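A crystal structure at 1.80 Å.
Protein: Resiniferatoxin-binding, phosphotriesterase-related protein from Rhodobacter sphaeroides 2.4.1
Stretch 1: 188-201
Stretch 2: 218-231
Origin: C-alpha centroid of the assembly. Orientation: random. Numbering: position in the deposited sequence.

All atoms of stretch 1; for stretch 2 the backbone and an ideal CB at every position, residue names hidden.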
# COMPACT_ATOMS: atom_id res chain seq x y z
N GLU B 188 21.05 10.47 28.67
CA GLU B 188 19.61 10.34 28.52
C GLU B 188 19.16 8.97 29.01
O GLU B 188 18.07 8.84 29.58
CB GLU B 188 19.23 10.56 27.05
CG GLU B 188 19.76 11.89 26.51
CD GLU B 188 19.49 12.08 25.04
OE1 GLU B 188 19.50 11.09 24.29
OE2 GLU B 188 19.29 13.24 24.63
N GLU B 189 20.00 7.96 28.80
CA GLU B 189 19.70 6.60 29.24
C GLU B 189 19.67 6.56 30.76
O GLU B 189 18.80 5.92 31.36
CB GLU B 189 20.75 5.61 28.72
CG GLU B 189 20.40 4.16 29.03
CD GLU B 189 21.44 3.18 28.51
OE1 GLU B 189 21.73 3.19 27.29
OE2 GLU B 189 21.97 2.39 29.32
N LYS B 190 20.65 7.22 31.38
CA LYS B 190 20.74 7.28 32.84
C LYS B 190 19.50 8.00 33.36
O LYS B 190 18.90 7.59 34.35
CB LYS B 190 21.98 8.06 33.27
CG LYS B 190 22.18 8.13 34.78
CD LYS B 190 23.30 9.08 35.15
CE LYS B 190 22.96 10.51 34.77
NZ LYS B 190 24.09 11.45 34.97
N SER B 191 19.14 9.08 32.68
CA SER B 191 17.98 9.86 33.05
C SER B 191 16.72 8.99 33.02
O SER B 191 15.93 8.99 33.96
CB SER B 191 17.81 11.04 32.08
OG SER B 191 16.58 11.70 32.28
N LEU B 192 16.55 8.25 31.93
CA LEU B 192 15.39 7.38 31.77
C LEU B 192 15.36 6.25 32.79
O LEU B 192 14.29 5.87 33.27
CB LEU B 192 15.35 6.80 30.35
CG LEU B 192 14.12 5.93 30.04
CD1 LEU B 192 12.85 6.75 30.27
CD2 LEU B 192 14.18 5.42 28.61
N ARG B 193 16.53 5.70 33.11
CA ARG B 193 16.60 4.62 34.10
C ARG B 193 16.18 5.15 35.47
O ARG B 193 15.46 4.48 36.20
CB ARG B 193 18.02 4.05 34.16
CG ARG B 193 18.44 3.25 32.93
CD ARG B 193 19.79 2.59 33.12
NE ARG B 193 20.19 1.76 31.98
CZ ARG B 193 19.59 0.64 31.62
NH1 ARG B 193 18.55 0.18 32.30
NH2 ARG B 193 20.02 -0.04 30.56
N GLY B 194 16.63 6.35 35.80
CA GLY B 194 16.27 6.94 37.08
C GLY B 194 14.78 7.22 37.12
O GLY B 194 14.13 7.07 38.16
N ALA B 195 14.22 7.62 35.99
CA ALA B 195 12.80 7.90 35.91
C ALA B 195 11.99 6.62 36.08
O ALA B 195 10.98 6.60 36.78
CB ALA B 195 12.47 8.56 34.57
N ALA B 196 12.44 5.53 35.45
CA ALA B 196 11.74 4.26 35.55
C ALA B 196 11.79 3.74 36.98
O ALA B 196 10.82 3.17 37.48
CB ALA B 196 12.34 3.24 34.60
N ARG B 197 12.93 3.93 37.65
CA ARG B 197 13.05 3.48 39.02
C ARG B 197 12.12 4.32 39.88
O ARG B 197 11.54 3.82 40.85
CB ARG B 197 14.51 3.61 39.50
CG ARG B 197 15.43 2.65 38.76
CD ARG B 197 16.89 2.75 39.20
NE ARG B 197 17.75 1.99 38.30
CZ ARG B 197 19.08 2.01 38.32
NH1 ARG B 197 19.71 2.77 39.21
NH2 ARG B 197 19.78 1.29 37.45
N ALA B 198 11.95 5.58 39.51
CA ALA B 198 11.06 6.46 40.26
C ALA B 198 9.62 6.01 40.00
O ALA B 198 8.75 6.18 40.86
CB ALA B 198 11.24 7.91 39.81
N GLN B 199 9.38 5.45 38.83
CA GLN B 199 8.04 4.98 38.50
C GLN B 199 7.68 3.82 39.43
O GLN B 199 6.57 3.74 39.94
CB GLN B 199 7.98 4.53 37.03
CG GLN B 199 6.57 4.41 36.44
CD GLN B 199 5.78 3.25 37.01
OE1 GLN B 199 6.28 2.12 37.06
NE2 GLN B 199 4.54 3.51 37.43
N VAL B 200 8.64 2.93 39.65
CA VAL B 200 8.42 1.78 40.53
C VAL B 200 8.22 2.25 41.98
O VAL B 200 7.30 1.80 42.67
CB VAL B 200 9.61 0.79 40.48
CG1 VAL B 200 9.39 -0.35 41.48
CG2 VAL B 200 9.76 0.23 39.07
N ARG B 201 9.08 3.15 42.43
CA ARG B 201 9.00 3.64 43.80
C ARG B 201 7.78 4.51 44.13
O ARG B 201 7.17 4.32 45.18
CB ARG B 201 10.30 4.39 44.15
CG ARG B 201 11.53 3.50 44.10
CD ARG B 201 12.84 4.30 44.08
NE ARG B 201 13.03 5.11 45.27
CZ ARG B 201 14.04 5.97 45.43
NH1 ARG B 201 14.95 6.11 44.47
NH2 ARG B 201 14.15 6.68 46.55
N UNK B 218 10.67 0.93 20.92
CA UNK B 218 10.82 -0.40 21.49
C UNK B 218 12.05 -0.48 22.39
O UNK B 218 12.03 -1.18 23.41
CB UNK B 218 10.91 -1.45 20.38
N UNK B 219 13.12 0.23 22.04
CA UNK B 219 14.32 0.23 22.87
C UNK B 219 14.00 0.96 24.18
O UNK B 219 14.50 0.59 25.25
CB UNK B 219 15.49 0.89 22.14
N UNK B 220 13.17 2.00 24.09
CA UNK B 220 12.76 2.77 25.26
C UNK B 220 11.97 1.88 26.20
O UNK B 220 12.24 1.85 27.40
CB UNK B 220 11.93 3.99 24.85
N UNK B 221 10.99 1.16 25.65
CA UNK B 221 10.17 0.27 26.47
C UNK B 221 10.99 -0.88 27.05
O UNK B 221 10.72 -1.34 28.16
CB UNK B 221 9.01 -0.28 25.64
N UNK B 222 11.98 -1.34 26.29
CA UNK B 222 12.84 -2.43 26.77
C UNK B 222 13.53 -1.97 28.05
O UNK B 222 13.65 -2.73 29.01
CB UNK B 222 13.87 -2.84 25.71
N UNK B 223 13.99 -0.72 28.06
CA UNK B 223 14.68 -0.17 29.22
C UNK B 223 13.72 0.03 30.39
O UNK B 223 14.03 -0.33 31.53
CB UNK B 223 15.35 1.16 28.86
N UNK B 224 12.57 0.62 30.12
CA UNK B 224 11.59 0.84 31.17
C UNK B 224 11.19 -0.52 31.77
O UNK B 224 10.97 -0.64 32.97
CB UNK B 224 10.37 1.58 30.63
N UNK B 225 11.12 -1.53 30.91
CA UNK B 225 10.74 -2.87 31.33
C UNK B 225 11.79 -3.53 32.23
O UNK B 225 11.46 -4.05 33.30
CB UNK B 225 10.49 -3.74 30.10
N UNK B 226 13.05 -3.49 31.80
CA UNK B 226 14.11 -4.11 32.59
C UNK B 226 14.38 -3.39 33.91
O UNK B 226 15.09 -3.91 34.77
CB UNK B 226 15.40 -4.16 31.77
N UNK B 227 13.83 -2.19 34.06
CA UNK B 227 14.01 -1.44 35.29
C UNK B 227 12.83 -1.75 36.21
O UNK B 227 12.72 -1.19 37.30
CB UNK B 227 14.12 0.06 35.01
N UNK B 228 11.95 -2.63 35.75
CA UNK B 228 10.80 -3.02 36.54
C UNK B 228 9.62 -2.06 36.51
O UNK B 228 8.68 -2.21 37.30
CB UNK B 228 11.24 -3.21 37.99
N UNK B 229 9.65 -1.09 35.61
CA UNK B 229 8.56 -0.13 35.53
C UNK B 229 7.34 -0.71 34.81
O UNK B 229 7.45 -1.69 34.07
CB UNK B 229 9.03 1.14 34.82
N UNK B 230 6.19 -0.08 35.03
CA UNK B 230 4.91 -0.51 34.48
C UNK B 230 4.62 0.04 33.08
O UNK B 230 4.21 1.19 32.93
CB UNK B 230 3.79 -0.09 35.43
N UNK B 231 4.80 -0.78 32.05
CA UNK B 231 4.54 -0.33 30.68
C UNK B 231 3.11 0.14 30.49
O UNK B 231 2.84 1.01 29.67
CB UNK B 231 4.84 -1.46 29.69

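Helix 188-201 and the helix 218-226 approach to 9.1 Å at a crossing angle of -48°.

At 218, 221, 222, 225 and 231 the ideal CB has nothing of stretch 1 within 5.5 Å, so stretch 1 constrains none of them. They are His218, Leu221, Asp222, Glu225 and Leu231.

Position 219 also has a CB beyond that limit, set sideways, but the carboxylate of Glu189 would reward a long basic chain. It is Arg219, extended with chi1 to chi3 all t; its NH2 reaches Glu189 OE1 at 3.5 Å, a long salt bridge.

At 220 the sideways CB lies 4.6 Å from Leu192 CD2, which suits a modest aliphatic group. Val220 places CG1 4.1 Å from that same Leu192 CD2.

Position 223 points toward stretch 1, its CB 4.4 Å from Leu192 CD2 and 4.8 Å from Arg193 NH1. Leucine, methionine or isoleucine are plausible. Leu223 packs CD2 3.5 Å from Leu192 CG, while its CG covers one face of the Arg193 guanidinium, 3.8 Å from NH1.

At 224 the CB is 4.7 Å from Ala196 CB, again favouring a small or medium apolar residue. Val224 brings CG2 to 4.3 Å from Leu192 CD1.

The CB of 226 is sideways, 5.4 Å from Arg193 NH1; an acid could reach that charge. Glu226, with chi1 p, accepts from Arg193 NH1 and NH2 through OE2, both at 3.2 Å.

Position 227 points toward stretch 1, its CB 3.7 Å from Ala196 CB. Two arginines nearby favour an acid, and glutamate has the reach. Glu227 folds back (chi1 m, chi2 m): OE2 accepts from Arg193 NH1 at 2.8 Å, and OE1 from Arg197 NE at 2.9 Å. Arg197 NH2 adds a weak hydrogen bond to Glu227 OE2 at 3.3 Å.

At 228 phi is 81°, favouring glycine, and an ideal CB would sit 3.9 Å from Val200 CG2. Gly228 forms the Schellman turn that ends the helix.

The CB of 229 points into a tight site, 3.7 Å from Gln199 OE1 and 3.8 Å from Ala196 O, so a small residue fits. Ala229 sets its CB 3.9 Å from Ala196 CB.

At 230 the backbone N donates to Gln199 OE1 at 3.0 Å, a bond available to any residue but proline. Asp230 turns its end away, yet OD2 accepts from a water 3.2 Å away that in turn accepts from Gln199 NE2.

Stretch 2, residues 218-231: HRVLDLVEEEGADL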
# COMPACT_ATOMS: atom_id res chain seq x y z
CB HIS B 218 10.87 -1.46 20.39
CG HIS B 218 9.52 -1.89 19.90
ND1 HIS B 218 8.63 -2.58 20.69
CD2 HIS B 218 8.89 -1.69 18.72
CE1 HIS B 218 7.51 -2.79 20.01
NE2 HIS B 218 7.65 -2.26 18.81
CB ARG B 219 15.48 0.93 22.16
CG ARG B 219 16.72 1.06 23.04
CD ARG B 219 17.87 1.79 22.35
NE ARG B 219 19.00 1.98 23.26
CZ ARG B 219 20.10 2.68 22.97
NH1 ARG B 219 20.22 3.27 21.78
NH2 ARG B 219 21.07 2.80 23.87
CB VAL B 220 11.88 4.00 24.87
CG1 VAL B 220 11.08 4.48 26.08
CG2 VAL B 220 12.75 5.14 24.37
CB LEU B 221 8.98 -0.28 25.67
CG LEU B 221 7.92 0.75 25.26
CD1 LEU B 221 6.74 0.03 24.59
CD2 LEU B 221 7.44 1.54 26.48
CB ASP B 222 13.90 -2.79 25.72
CG ASP B 222 13.36 -3.65 24.58
OD1 ASP B 222 12.17 -4.00 24.60
OD2 ASP B 222 14.15 -3.97 23.67
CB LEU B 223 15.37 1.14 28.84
CG LEU B 223 16.14 1.86 29.94
CD1 LEU B 223 17.18 2.77 29.33
CD2 LEU B 223 15.17 2.65 30.82
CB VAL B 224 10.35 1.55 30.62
CG1 VAL B 224 9.22 1.49 31.62
CG2 VAL B 224 10.70 3.00 30.32
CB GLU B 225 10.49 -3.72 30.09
CG GLU B 225 9.98 -5.12 30.36
CD GLU B 225 9.54 -5.81 29.09
OE1 GLU B 225 10.40 -6.05 28.21
OE2 GLU B 225 8.34 -6.12 28.96
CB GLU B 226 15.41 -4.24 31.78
CG GLU B 226 16.06 -2.93 31.37
CD GLU B 226 17.31 -3.16 30.52
OE1 GLU B 226 17.19 -3.75 29.43
OE2 GLU B 226 18.40 -2.74 30.95
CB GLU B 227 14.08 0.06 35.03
CG GLU B 227 15.43 0.56 34.52
CD GLU B 227 16.58 0.29 35.49
OE1 GLU B 227 16.33 0.10 36.70
OE2 GLU B 227 17.74 0.27 35.03
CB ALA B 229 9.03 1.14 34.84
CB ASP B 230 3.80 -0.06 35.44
CG ASP B 230 2.51 -0.82 35.25
OD1 ASP B 230 2.30 -1.39 34.16
OD2 ASP B 230 1.70 -0.84 36.20
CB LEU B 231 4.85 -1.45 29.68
CG LEU B 231 6.27 -2.02 29.67
CD1 LEU B 231 6.40 -3.02 28.54
CD2 LEU B 231 7.28 -0.89 29.50
O HOH W 1 2.80 1.03 38.52
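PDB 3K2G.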